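Phosphoribosylaminoimidazole carboxylase, ATPase subunit (Thermotoga maritima, PDB 3AX6) probably catalyses the ATP-dependent carboxylation of 5-aminoimidazole ribonucleotide with bicarbonate to N5-carboxyaminoimidazole ribonucleotide, a step of purine biosynthesis, as an ATP-grasp ligase. Local coordinates at residues 5-10 / 64-69; 28-33 / 48-53; 295-300 / 348-353. One frame throughout, in Å; residues are numbered along the deposited sequence.

Interaction 1: residues 5-10 / 64-69; sequences GIIGGG and DVTTYD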
ATOM      1  N   GLY A   5     -17.916  -6.783   7.036  1.00 11.90           N
ATOM      2  CA  GLY A   5     -18.358  -5.718   7.911  1.00 12.72           C
ATOM      3  C   GLY A   5     -17.249  -5.417   8.902  1.00 14.76           C
ATOM      4  O   GLY A   5     -16.634  -6.339   9.453  1.00 13.52           O
ATOM      5  N   ILE A   6     -16.981  -4.133   9.124  1.00 13.94           N
ATOM      6  CA  ILE A   6     -15.928  -3.732  10.048  1.00 14.33           C
ATOM      7  C   ILE A   6     -16.439  -2.760  11.104  1.00 14.75           C
ATOM      8  O   ILE A   6     -16.917  -1.676  10.782  1.00 16.85           O
ATOM      9  CB  ILE A   6     -14.748  -3.056   9.305  1.00 13.57           C
ATOM     10  CG1 ILE A   6     -14.214  -3.978   8.210  1.00 12.82           C
ATOM     11  CG2 ILE A   6     -13.630  -2.733  10.290  1.00 13.49           C
ATOM     12  CD1 ILE A   6     -13.064  -3.380   7.428  1.00 12.40           C
ATOM     13  N   ILE A   7     -16.339  -3.157  12.368  1.00 16.12           N
ATOM     14  CA  ILE A   7     -16.764  -2.311  13.480  1.00 14.53           C
ATOM     15  C   ILE A   7     -15.543  -1.505  13.918  1.00 14.23           C
ATOM     16  O   ILE A   7     -14.581  -2.063  14.443  1.00 14.15           O
ATOM     17  CB  ILE A   7     -17.271  -3.160  14.671  1.00 14.30           C
ATOM     18  CG1 ILE A   7     -18.469  -4.005  14.225  1.00 15.00           C
ATOM     19  CG2 ILE A   7     -17.652  -2.250  15.842  1.00 12.30           C
ATOM     20  CD1 ILE A   7     -18.905  -5.070  15.225  1.00 13.78           C
ATOM     21  N   GLY A   8     -15.588  -0.195  13.691  1.00 13.83           N
ATOM     22  CA  GLY A   8     -14.479   0.668  14.048  1.00 12.67           C
ATOM     23  C   GLY A   8     -13.978   1.369  12.803  1.00 15.23           C
ATOM     24  O   GLY A   8     -13.404   0.731  11.917  1.00 14.87           O
ATOM     25  N   GLY A   9     -14.191   2.682  12.730  1.00 15.34           N
ATOM     26  CA  GLY A   9     -13.772   3.443  11.565  1.00 15.59           C
ATOM     27  C   GLY A   9     -12.463   4.201  11.693  1.00 15.86           C
ATOM     28  O   GLY A   9     -12.162   5.069  10.876  1.00 16.29           O
ATOM     29  N   GLY A  10     -11.679   3.869  12.714  1.00 15.88           N
ATOM     30  CA  GLY A  10     -10.409   4.539  12.917  1.00 15.48           C
ATOM     31  C   GLY A  10      -9.360   4.166  11.885  1.00 17.33           C
ATOM     32  O   GLY A  10      -9.649   3.488  10.889  1.00 16.51           O
ATOM     33  N   ASP A  64     -21.010 -11.079   5.138  1.00 20.88           N
ATOM     34  CA  ASP A  64     -20.698 -12.502   5.101  1.00 19.18           C
ATOM     35  C   ASP A  64     -19.740 -12.791   6.249  1.00 18.14           C
ATOM     36  O   ASP A  64     -19.808 -13.839   6.891  1.00 18.36           O
ATOM     37  CB  ASP A  64     -20.044 -12.873   3.772  1.00 21.20           C
ATOM     38  CG  ASP A  64     -20.945 -12.609   2.589  1.00 23.50           C
ATOM     39  OD1 ASP A  64     -20.696 -11.631   1.850  1.00 22.16           O
ATOM     40  OD2 ASP A  64     -21.909 -13.383   2.404  1.00 25.34           O
ATOM     41  N   VAL A  65     -18.845 -11.841   6.499  1.00 15.30           N
ATOM     42  CA  VAL A  65     -17.870 -11.955   7.570  1.00 13.03           C
ATOM     43  C   VAL A  65     -17.729 -10.600   8.223  1.00 14.09           C
ATOM     44  O   VAL A  65     -17.648  -9.581   7.533  1.00 14.16           O
ATOM     45  CB  VAL A  65     -16.483 -12.384   7.050  1.00 11.70           C
ATOM     46  CG1 VAL A  65     -15.444 -12.178   8.141  1.00 11.81           C
ATOM     47  CG2 VAL A  65     -16.509 -13.854   6.632  1.00  9.24           C
ATOM     48  N   THR A  66     -17.705 -10.591   9.551  1.00 11.67           N
ATOM     49  CA  THR A  66     -17.560  -9.355  10.295  1.00 11.28           C
ATOM     50  C   THR A  66     -16.343  -9.425  11.213  1.00 13.53           C
ATOM     51  O   THR A  66     -16.025 -10.481  11.795  1.00 11.47           O
ATOM     52  CB  THR A  66     -18.812  -9.068  11.144  1.00 11.00           C
ATOM     53  OG1 THR A  66     -19.953  -9.012  10.290  1.00 12.42           O
ATOM     54  CG2 THR A  66     -18.686  -7.732  11.869  1.00  8.85           C
ATOM     55  N   THR A  67     -15.662  -8.287  11.329  1.00 14.07           N
ATOM     56  CA  THR A  67     -14.486  -8.166  12.172  1.00 13.60           C
ATOM     57  C   THR A  67     -14.503  -6.781  12.820  1.00 14.01           C
ATOM     58  O   THR A  67     -15.454  -6.023  12.640  1.00 13.88           O
ATOM     59  CB  THR A  67     -13.200  -8.371  11.348  1.00 13.41           C
ATOM     60  OG1 THR A  67     -12.059  -8.305  12.215  1.00 15.51           O
ATOM     61  CG2 THR A  67     -13.094  -7.322  10.249  1.00  9.37           C
ATOM     62  N   TYR A  68     -13.456  -6.440  13.560  1.00 15.57           N
ATOM     63  CA  TYR A  68     -13.422  -5.157  14.250  1.00 16.97           C
ATOM     64  C   TYR A  68     -12.016  -4.583  14.410  1.00 17.32           C
ATOM     65  O   TYR A  68     -11.027  -5.310  14.317  1.00 15.96           O
ATOM     66  CB  TYR A  68     -14.094  -5.323  15.616  1.00 16.71           C
ATOM     67  CG  TYR A  68     -13.777  -6.647  16.294  1.00 18.12           C
ATOM     68  CD1 TYR A  68     -12.627  -6.805  17.070  1.00 18.88           C
ATOM     69  CD2 TYR A  68     -14.617  -7.753  16.135  1.00 17.44           C
ATOM     70  CE1 TYR A  68     -12.321  -8.032  17.672  1.00 17.07           C
ATOM     71  CE2 TYR A  68     -14.320  -8.981  16.726  1.00 17.91           C
ATOM     72  CZ  TYR A  68     -13.169  -9.115  17.494  1.00 18.80           C
ATOM     73  OH  TYR A  68     -12.858 -10.333  18.059  1.00 15.36           O
ATOM     74  N   ASP A  69     -11.931  -3.275  14.652  1.00 17.12           N
ATOM     75  CA  ASP A  69     -10.632  -2.627  14.811  1.00 18.62           C
ATOM     76  C   ASP A  69     -10.376  -2.122  16.228  1.00 17.60           C
ATOM     77  O   ASP A  69      -9.396  -1.422  16.473  1.00 17.48           O
ATOM     78  CB  ASP A  69     -10.463  -1.471  13.800  1.00 19.66           C
ATOM     79  CG  ASP A  69     -11.064  -0.160  14.280  1.00 20.94           C
ATOM     80  OD1 ASP A  69     -10.676   0.899  13.751  1.00 21.89           O
ATOM     81  OD2 ASP A  69     -11.927  -0.173  15.176  1.00 25.48           O
TER
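Gly5 and Ile7 hydrogen-bond with Val65, Thr67 and Asp69, joining strands 3-7 and 65-68 as parallel neighbours at the centre of the Rossmann-like sheet of the preATP-grasp domain. Four backbone bonds form the ladder. Gly5 N donates to Val65 O, and Gly5 O receives Thr67 N at 2.9 Å. Thr67 O then accepts from Ile7 N at 3.0 Å, and Ile7 O takes Asp69 N. The N-H and C=O of Ile6 face the other way, toward Ile28 and Leu30, which places strand 3-7 between two partners. Among the side chains, Ile6 CG1 lies alongside Thr67 CG2 at 4.1 Å, both pointing the same way, while Ile7 and Tyr68 meet through their CB atoms on the other face. With Thr67 OG1 anti to the backbone N (chi1 -177°), the hydroxyl bonds to His89 O and His281 NE2; Tyr68 OH reaches Pro90 O. Past the strand, the chain turns through Gly8, Gly9 and Gly10 into helix 11-22, a glycine-rich strand-turn-helix resembling the Rossmann GxGxxG pattern. Asp69 folds its carboxylate over this turn: OD1 is bonded to Gly13 N and weakly to Gly10 N, at 3.3 Å, while OD2 rests 2.9 Å from Gly8 CA.

Interaction 2: residues 28-33 / 48-53; sequences IVLDPT and AGFFDS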
ATOM      1  N   ILE A  28     -18.495  -2.686   4.474  1.00 20.46           N
ATOM      2  CA  ILE A  28     -19.444  -1.828   5.150  1.00 22.27           C
ATOM      3  C   ILE A  28     -18.849  -1.565   6.539  1.00 22.66           C
ATOM      4  O   ILE A  28     -18.573  -2.502   7.296  1.00 21.81           O
ATOM      5  CB  ILE A  28     -20.855  -2.511   5.214  1.00 25.00           C
ATOM      6  CG1 ILE A  28     -21.610  -2.089   6.475  1.00 25.56           C
ATOM      7  CG2 ILE A  28     -20.717  -4.017   5.129  1.00 28.32           C
ATOM      8  CD1 ILE A  28     -22.022  -0.638   6.493  1.00 27.58           C
ATOM      9  N   VAL A  29     -18.618  -0.284   6.839  1.00 21.01           N
ATOM     10  CA  VAL A  29     -18.035   0.158   8.111  1.00 19.46           C
ATOM     11  C   VAL A  29     -19.070   0.706   9.113  1.00 18.86           C
ATOM     12  O   VAL A  29     -20.002   1.416   8.740  1.00 16.13           O
ATOM     13  CB  VAL A  29     -16.950   1.264   7.865  1.00 17.87           C
ATOM     14  CG1 VAL A  29     -16.572   1.942   9.169  1.00 17.01           C
ATOM     15  CG2 VAL A  29     -15.716   0.663   7.212  1.00 16.19           C
ATOM     16  N   LEU A  30     -18.894   0.360  10.385  1.00 17.74           N
ATOM     17  CA  LEU A  30     -19.778   0.834  11.441  1.00 18.85           C
ATOM     18  C   LEU A  30     -18.935   1.654  12.406  1.00 18.62           C
ATOM     19  O   LEU A  30     -17.977   1.147  12.992  1.00 15.96           O
ATOM     20  CB  LEU A  30     -20.441  -0.333  12.177  1.00 18.65           C
ATOM     21  CG  LEU A  30     -21.392   0.038  13.329  1.00 20.70           C
ATOM     22  CD1 LEU A  30     -22.309  -1.142  13.627  1.00 19.29           C
ATOM     23  CD2 LEU A  30     -20.598   0.436  14.592  1.00 19.71           C
ATOM     24  N   ASP A  31     -19.296   2.926  12.558  1.00 19.67           N
ATOM     25  CA  ASP A  31     -18.573   3.844  13.429  1.00 19.97           C
ATOM     26  C   ASP A  31     -19.522   4.984  13.834  1.00 20.61           C
ATOM     27  O   ASP A  31     -20.323   5.449  13.016  1.00 22.06           O
ATOM     28  CB  ASP A  31     -17.360   4.396  12.677  1.00 19.47           C
ATOM     29  CG  ASP A  31     -16.341   5.028  13.597  1.00 22.03           C
ATOM     30  OD1 ASP A  31     -15.521   4.283  14.186  1.00 21.70           O
ATOM     31  OD2 ASP A  31     -16.367   6.272  13.739  1.00 21.39           O
ATOM     32  N   PRO A  32     -19.448   5.446  15.095  1.00 19.13           N
ATOM     33  CA  PRO A  32     -20.316   6.525  15.581  1.00 21.50           C
ATOM     34  C   PRO A  32     -20.030   7.920  15.035  1.00 23.24           C
ATOM     35  O   PRO A  32     -20.775   8.864  15.301  1.00 23.97           O
ATOM     36  CB  PRO A  32     -20.152   6.445  17.095  1.00 17.48           C
ATOM     37  CG  PRO A  32     -18.756   5.992  17.244  1.00 20.93           C
ATOM     38  CD  PRO A  32     -18.633   4.906  16.196  1.00 18.33           C
ATOM     39  N   THR A  33     -18.959   8.046  14.263  1.00 25.96           N
ATOM     40  CA  THR A  33     -18.594   9.329  13.677  1.00 27.15           C
ATOM     41  C   THR A  33     -18.848   9.354  12.169  1.00 28.06           C
ATOM     42  O   THR A  33     -18.262   8.578  11.415  1.00 27.93           O
ATOM     43  CB  THR A  33     -17.110   9.643  13.924  1.00 27.64           C
ATOM     44  OG1 THR A  33     -16.853   9.658  15.333  1.00 27.00           O
ATOM     45  CG2 THR A  33     -16.741  10.996  13.314  1.00 27.23           C
ATOM     46  N   ALA A  48     -23.292   4.666  13.853  1.00 22.20           N
ATOM     47  CA  ALA A  48     -23.796   4.110  15.101  1.00 22.53           C
ATOM     48  C   ALA A  48     -22.689   3.743  16.072  1.00 22.22           C
ATOM     49  O   ALA A  48     -21.572   3.423  15.669  1.00 22.73           O
ATOM     50  CB  ALA A  48     -24.648   2.882  14.810  1.00 22.44           C
ATOM     51  N   GLY A  49     -23.026   3.778  17.358  1.00 21.88           N
ATOM     52  CA  GLY A  49     -22.076   3.453  18.403  1.00 21.65           C
ATOM     53  C   GLY A  49     -21.755   1.976  18.529  1.00 22.32           C
ATOM     54  O   GLY A  49     -22.503   1.112  18.073  1.00 22.33           O
ATOM     55  N   PHE A  50     -20.629   1.699  19.173  1.00 22.47           N
ATOM     56  CA  PHE A  50     -20.141   0.344  19.369  1.00 22.46           C
ATOM     57  C   PHE A  50     -20.943  -0.454  20.384  1.00 23.52           C
ATOM     58  O   PHE A  50     -20.583  -1.578  20.725  1.00 23.16           O
ATOM     59  CB  PHE A  50     -18.669   0.401  19.777  1.00 22.42           C
ATOM     60  CG  PHE A  50     -17.815   1.198  18.827  1.00 22.22           C
ATOM     61  CD1 PHE A  50     -16.995   2.217  19.294  1.00 21.30           C
ATOM     62  CD2 PHE A  50     -17.850   0.944  17.456  1.00 20.78           C
ATOM     63  CE1 PHE A  50     -16.225   2.969  18.410  1.00 19.91           C
ATOM     64  CE2 PHE A  50     -17.084   1.688  16.565  1.00 17.85           C
ATOM     65  CZ  PHE A  50     -16.272   2.700  17.040  1.00 20.43           C
ATOM     66  N   PHE A  51     -22.030   0.128  20.871  1.00 25.23           N
ATOM     67  CA  PHE A  51     -22.878  -0.563  21.833  1.00 25.49           C
ATOM     68  C   PHE A  51     -24.332  -0.456  21.420  1.00 26.34           C
ATOM     69  O   PHE A  51     -25.236  -0.687  22.220  1.00 27.34           O
ATOM     70  CB  PHE A  51     -22.645  -0.013  23.241  1.00 24.13           C
ATOM     71  CG  PHE A  51     -21.403  -0.550  23.883  1.00 23.40           C
ATOM     72  CD1 PHE A  51     -21.403  -1.807  24.474  1.00 23.61           C
ATOM     73  CD2 PHE A  51     -20.205   0.154  23.810  1.00 24.16           C
ATOM     74  CE1 PHE A  51     -20.227  -2.364  24.976  1.00 23.64           C
ATOM     75  CE2 PHE A  51     -19.019  -0.390  24.309  1.00 23.54           C
ATOM     76  CZ  PHE A  51     -19.030  -1.655  24.892  1.00 23.16           C
ATOM     77  N   ASP A  52     -24.544  -0.104  20.152  1.00 27.10           N
ATOM     78  CA  ASP A  52     -25.885   0.004  19.601  1.00 27.47           C
ATOM     79  C   ASP A  52     -26.277  -1.379  19.090  1.00 27.81           C
ATOM     80  O   ASP A  52     -26.210  -1.666  17.895  1.00 25.34           O
ATOM     81  CB  ASP A  52     -25.932   1.008  18.451  1.00 27.40           C
ATOM     82  CG  ASP A  52     -27.334   1.197  17.904  1.00 27.78           C
ATOM     83  OD1 ASP A  52     -28.059   0.193  17.753  1.00 27.60           O
ATOM     84  OD2 ASP A  52     -27.714   2.349  17.615  1.00 28.40           O
ATOM     85  N   SER A  53     -26.674  -2.226  20.029  1.00 29.39           N
ATOM     86  CA  SER A  53     -27.086  -3.593  19.761  1.00 31.91           C
ATOM     87  C   SER A  53     -27.714  -3.815  18.381  1.00 33.11           C
ATOM     88  O   SER A  53     -27.129  -4.457  17.509  1.00 31.99           O
ATOM     89  CB  SER A  53     -28.060  -4.031  20.855  1.00 32.09           C
ATOM     90  OG  SER A  53     -28.538  -5.341  20.630  1.00 36.78           O
TER
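Largely apolar packing, with a single backbone hydrogen bond, joins Leu30, Asp31 and Pro32 to Ala48 and Phe50 at the C-terminal end of strand 26-31, where the loop leading from the edge strand 44-47 of the Rossmann-like sheet to helix 53-61 folds back against the end of its neighbour. The bond runs from Ala48 N to Asp31 O over 3.2 Å, with the donor well above the carbonyl plane. Phe50 carries most of the rest. Its CG stands anti to the carbonyl carbon (chi1 -53°), and the ring reaches back to the strand end. Pro32 CD sits over one face in a CH-pi contact, 3.8 Å from the Phe50 ring centroid, with the pyrrolidine crossing the ring at about a right angle. The ring edge meets oxygens instead: Leu30 O lies in plane, 3.7 Å from Phe50 CE2, and Asp31 OD1 is 3.3 Å from Phe50 CZ, its carboxylate turned 70° from the ring. Leu30 slides past the ring in the opposite direction, its CD2 4.0 Å from Phe50 CD2 and also close to Ala48 O. An alanine in place of Phe50 would probably open a gap beside Leu30 and leave Pro32 CD without its aromatic face. Asp31 itself is held by polar bonds: OD1 accepts from Gly9 N of the glycine-rich turn, and OD2 accepts Thr33 N in an Asx turn. The slightly positive rim of the phenyl ring thus faces a carbonyl and a carboxylate oxygen, an arrangement likely to be mildly favourable electrostatically, while one pi face receives the CD of Pro32.

Interaction 3: residues 295-300 / 348-353; sequences LLIPAV and TVVDRD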
ATOM      1  N   LEU A 295      10.676 -11.231   5.746  1.00 13.91           N
ATOM      2  CA  LEU A 295      11.157  -9.877   5.998  1.00 15.28           C
ATOM      3  C   LEU A 295      12.138  -9.550   4.886  1.00 15.18           C
ATOM      4  O   LEU A 295      13.201 -10.166   4.791  1.00 16.83           O
ATOM      5  CB  LEU A 295      11.860  -9.790   7.353  1.00 13.11           C
ATOM      6  CG  LEU A 295      12.382  -8.410   7.771  1.00 12.37           C
ATOM      7  CD1 LEU A 295      11.226  -7.485   8.079  1.00 14.44           C
ATOM      8  CD2 LEU A 295      13.254  -8.546   9.004  1.00 13.27           C
ATOM      9  N   LEU A 296      11.777  -8.585   4.046  1.00 12.51           N
ATOM     10  CA  LEU A 296      12.608  -8.196   2.919  1.00 11.53           C
ATOM     11  C   LEU A 296      13.778  -7.301   3.317  1.00 12.57           C
ATOM     12  O   LEU A 296      14.833  -7.326   2.684  1.00 14.34           O
ATOM     13  CB  LEU A 296      11.753  -7.476   1.870  1.00  9.23           C
ATOM     14  CG  LEU A 296      10.575  -8.247   1.272  1.00 11.28           C
ATOM     15  CD1 LEU A 296       9.791  -7.330   0.342  1.00 11.87           C
ATOM     16  CD2 LEU A 296      11.083  -9.470   0.513  1.00  8.32           C
ATOM     17  N   ILE A 297      13.595  -6.513   4.367  1.00 11.39           N
ATOM     18  CA  ILE A 297      14.641  -5.603   4.809  1.00 10.26           C
ATOM     19  C   ILE A 297      14.307  -5.102   6.200  1.00  9.62           C
ATOM     20  O   ILE A 297      13.143  -4.883   6.508  1.00 10.10           O
ATOM     21  CB  ILE A 297      14.729  -4.377   3.852  1.00 11.31           C
ATOM     22  CG1 ILE A 297      15.850  -3.434   4.280  1.00  8.48           C
ATOM     23  CG2 ILE A 297      13.406  -3.608   3.868  1.00  9.87           C
ATOM     24  CD1 ILE A 297      16.162  -2.377   3.233  1.00 10.51           C
ATOM     25  N   PRO A 298      15.325  -4.931   7.064  1.00  9.95           N
ATOM     26  CA  PRO A 298      15.142  -4.443   8.437  1.00  9.43           C
ATOM     27  C   PRO A 298      14.415  -3.101   8.436  1.00  7.82           C
ATOM     28  O   PRO A 298      14.513  -2.340   7.480  1.00  5.43           O
ATOM     29  CB  PRO A 298      16.572  -4.322   8.948  1.00 12.54           C
ATOM     30  CG  PRO A 298      17.246  -5.482   8.264  1.00 14.23           C
ATOM     31  CD  PRO A 298      16.719  -5.359   6.848  1.00 11.55           C
ATOM     32  N   ALA A 299      13.701  -2.805   9.515  1.00  9.09           N
ATOM     33  CA  ALA A 299      12.953  -1.561   9.587  1.00  8.07           C
ATOM     34  C   ALA A 299      12.729  -1.024  10.991  1.00  8.75           C
ATOM     35  O   ALA A 299      12.656  -1.768  11.967  1.00  9.35           O
ATOM     36  CB  ALA A 299      11.603  -1.743   8.893  1.00  8.30           C
ATOM     37  N   VAL A 300      12.609   0.291  11.073  1.00  9.05           N
ATOM     38  CA  VAL A 300      12.353   0.964  12.332  1.00  9.42           C
ATOM     39  C   VAL A 300      11.154   1.874  12.090  1.00  9.21           C
ATOM     40  O   VAL A 300      11.167   2.703  11.183  1.00  6.10           O
ATOM     41  CB  VAL A 300      13.574   1.796  12.780  1.00 10.17           C
ATOM     42  CG1 VAL A 300      13.253   2.552  14.069  1.00  8.96           C
ATOM     43  CG2 VAL A 300      14.769   0.867  12.999  1.00  8.04           C
ATOM     44  N   THR A 348       8.539   5.313   8.669  1.00 11.79           N
ATOM     45  CA  THR A 348       9.383   4.130   8.739  1.00 12.00           C
ATOM     46  C   THR A 348      10.699   4.356   8.019  1.00 12.04           C
ATOM     47  O   THR A 348      10.769   5.087   7.033  1.00 10.95           O
ATOM     48  CB  THR A 348       8.683   2.925   8.092  1.00 14.19           C
ATOM     49  OG1 THR A 348       7.438   2.677   8.758  1.00 16.76           O
ATOM     50  CG2 THR A 348       9.547   1.693   8.201  1.00 17.47           C
ATOM     51  N   VAL A 349      11.746   3.723   8.523  1.00 11.98           N
ATOM     52  CA  VAL A 349      13.056   3.847   7.920  1.00 12.54           C
ATOM     53  C   VAL A 349      13.571   2.448   7.646  1.00 14.87           C
ATOM     54  O   VAL A 349      13.912   1.711   8.579  1.00 15.32           O
ATOM     55  CB  VAL A 349      14.034   4.581   8.866  1.00 12.45           C
ATOM     56  CG1 VAL A 349      15.446   4.486   8.333  1.00 10.17           C
ATOM     57  CG2 VAL A 349      13.617   6.040   9.007  1.00 10.45           C
ATOM     58  N   VAL A 350      13.603   2.069   6.368  1.00 14.43           N
ATOM     59  CA  VAL A 350      14.094   0.748   5.996  1.00 15.10           C
ATOM     60  C   VAL A 350      15.555   0.848   5.593  1.00 15.57           C
ATOM     61  O   VAL A 350      15.959   1.787   4.906  1.00 14.79           O
ATOM     62  CB  VAL A 350      13.271   0.128   4.837  1.00 15.20           C
ATOM     63  CG1 VAL A 350      11.847  -0.117   5.298  1.00 13.77           C
ATOM     64  CG2 VAL A 350      13.281   1.045   3.620  1.00 15.55           C
ATOM     65  N   ASP A 351      16.345  -0.117   6.048  1.00 17.06           N
ATOM     66  CA  ASP A 351      17.771  -0.157   5.754  1.00 19.79           C
ATOM     67  C   ASP A 351      18.289  -1.580   5.978  1.00 21.13           C
ATOM     68  O   ASP A 351      17.837  -2.284   6.875  1.00 21.48           O
ATOM     69  CB  ASP A 351      18.521   0.831   6.661  1.00 20.05           C
ATOM     70  CG  ASP A 351      19.960   1.072   6.216  1.00 19.91           C
ATOM     71  OD1 ASP A 351      20.728   0.097   6.098  1.00 20.03           O
ATOM     72  OD2 ASP A 351      20.324   2.245   5.989  1.00 20.19           O
ATOM     73  N   ARG A 352      19.236  -1.991   5.145  1.00 23.14           N
ATOM     74  CA  ARG A 352      19.826  -3.318   5.227  1.00 23.88           C
ATOM     75  C   ARG A 352      20.447  -3.533   6.603  1.00 23.43           C
ATOM     76  O   ARG A 352      20.490  -4.654   7.105  1.00 23.97           O
ATOM     77  CB  ARG A 352      20.891  -3.470   4.132  1.00 26.65           C
ATOM     78  CG  ARG A 352      21.279  -4.904   3.823  1.00 32.40           C
ATOM     79  CD  ARG A 352      20.062  -5.702   3.390  1.00 34.28           C
ATOM     80  NE  ARG A 352      19.453  -5.189   2.166  1.00 34.81           N
ATOM     81  CZ  ARG A 352      18.272  -5.590   1.706  1.00 36.33           C
ATOM     82  NH1 ARG A 352      17.577  -6.503   2.376  1.00 36.04           N
ATOM     83  NH2 ARG A 352      17.791  -5.097   0.572  1.00 35.08           N
ATOM     84  N   ASP A 353      20.922  -2.445   7.205  1.00 22.85           N
ATOM     85  CA  ASP A 353      21.544  -2.473   8.531  1.00 22.74           C
ATOM     86  C   ASP A 353      20.597  -1.874   9.579  1.00 21.61           C
ATOM     87  O   ASP A 353      20.408  -0.656   9.631  1.00 20.96           O
ATOM     88  CB  ASP A 353      22.842  -1.665   8.511  1.00 24.38           C
ATOM     89  CG  ASP A 353      23.534  -1.641   9.855  1.00 25.44           C
ATOM     90  OD1 ASP A 353      24.403  -0.771  10.059  1.00 26.84           O
ATOM     91  OD2 ASP A 353      23.218  -2.499  10.706  1.00 28.30           O
TER
HETATM   92  O   HOH W   1      16.294  -7.681   0.109  1.00 30.02           O
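Leu296 O is gripped twice, by Arg352 NH1 at 2.9 Å and by a water that donates to it at 3.0 Å. The arginine bond lies in the carbonyl plane but is bent, with an angle of 141° at the hydrogen; the same water accepts a weak bond from Arg352 NH2. The arginine chain bends at chi2 (58°) and chi3 (62°), curling its tip back over Ile297, whose CD1 rests over the centre of one guanidinium face, 4.1 Å above its plane. NH2 also forms a salt bridge with Glu294 of the second subunit, so this group joins both segments and the dimer partner. Ile297 points at the opposing segment: CG2 meets Val350 CB at 3.9 Å, the two side chains crossing at about a right angle, and CG1 lies against Asp351 O. Beside it the Pro298 ring packs on the backbone, its CB 3.2 Å from Asp351 O. Flanking the paired strands, Asp351 N donates to Pro298 O; within them Val300 and Val349 form an antiparallel hydrogen-bonded pair, the closer bond being Val349 N to Val300 O at 2.9 Å. Ala299 and Val350 make the adjoining non-hydrogen-bonded pair. Asp351 OD1 accepts Asp353 N in an Asx turn, while its OD2 makes salt bridges to Arg356 and Lys360 of helix 354-364. That helix packs on Val300 and Val349; helix 268-272 touches Ala299 and Val350, and strands 209-212 and 328-332 flank the pair in the large antiparallel sheet.

How the interactions relate
From the N terminus, strand 3-7 enters first, and interaction 1 closes the loop that returns at strand 65-68. Interaction 2 is contained within that loop, closing a short excursion through helix 37-41 and strand 44-47 and tying the end of strand 26-31 to the approach to helix 53-61. The two share one parallel sheet and touch directly: Gly8 N lies 2.8 Å from Leu30 O, and Ile7 CG2 packs 3.6 Å from Phe50 CD2. Interaction 3 comes later in series and joins strands 299-305 and 343-350 of the large antiparallel sheet, closing the stretch that holds strands 314-317 and 328-332. Its centre is about 30 Å from that of interaction 1 and about 37 Å from that of interaction 2.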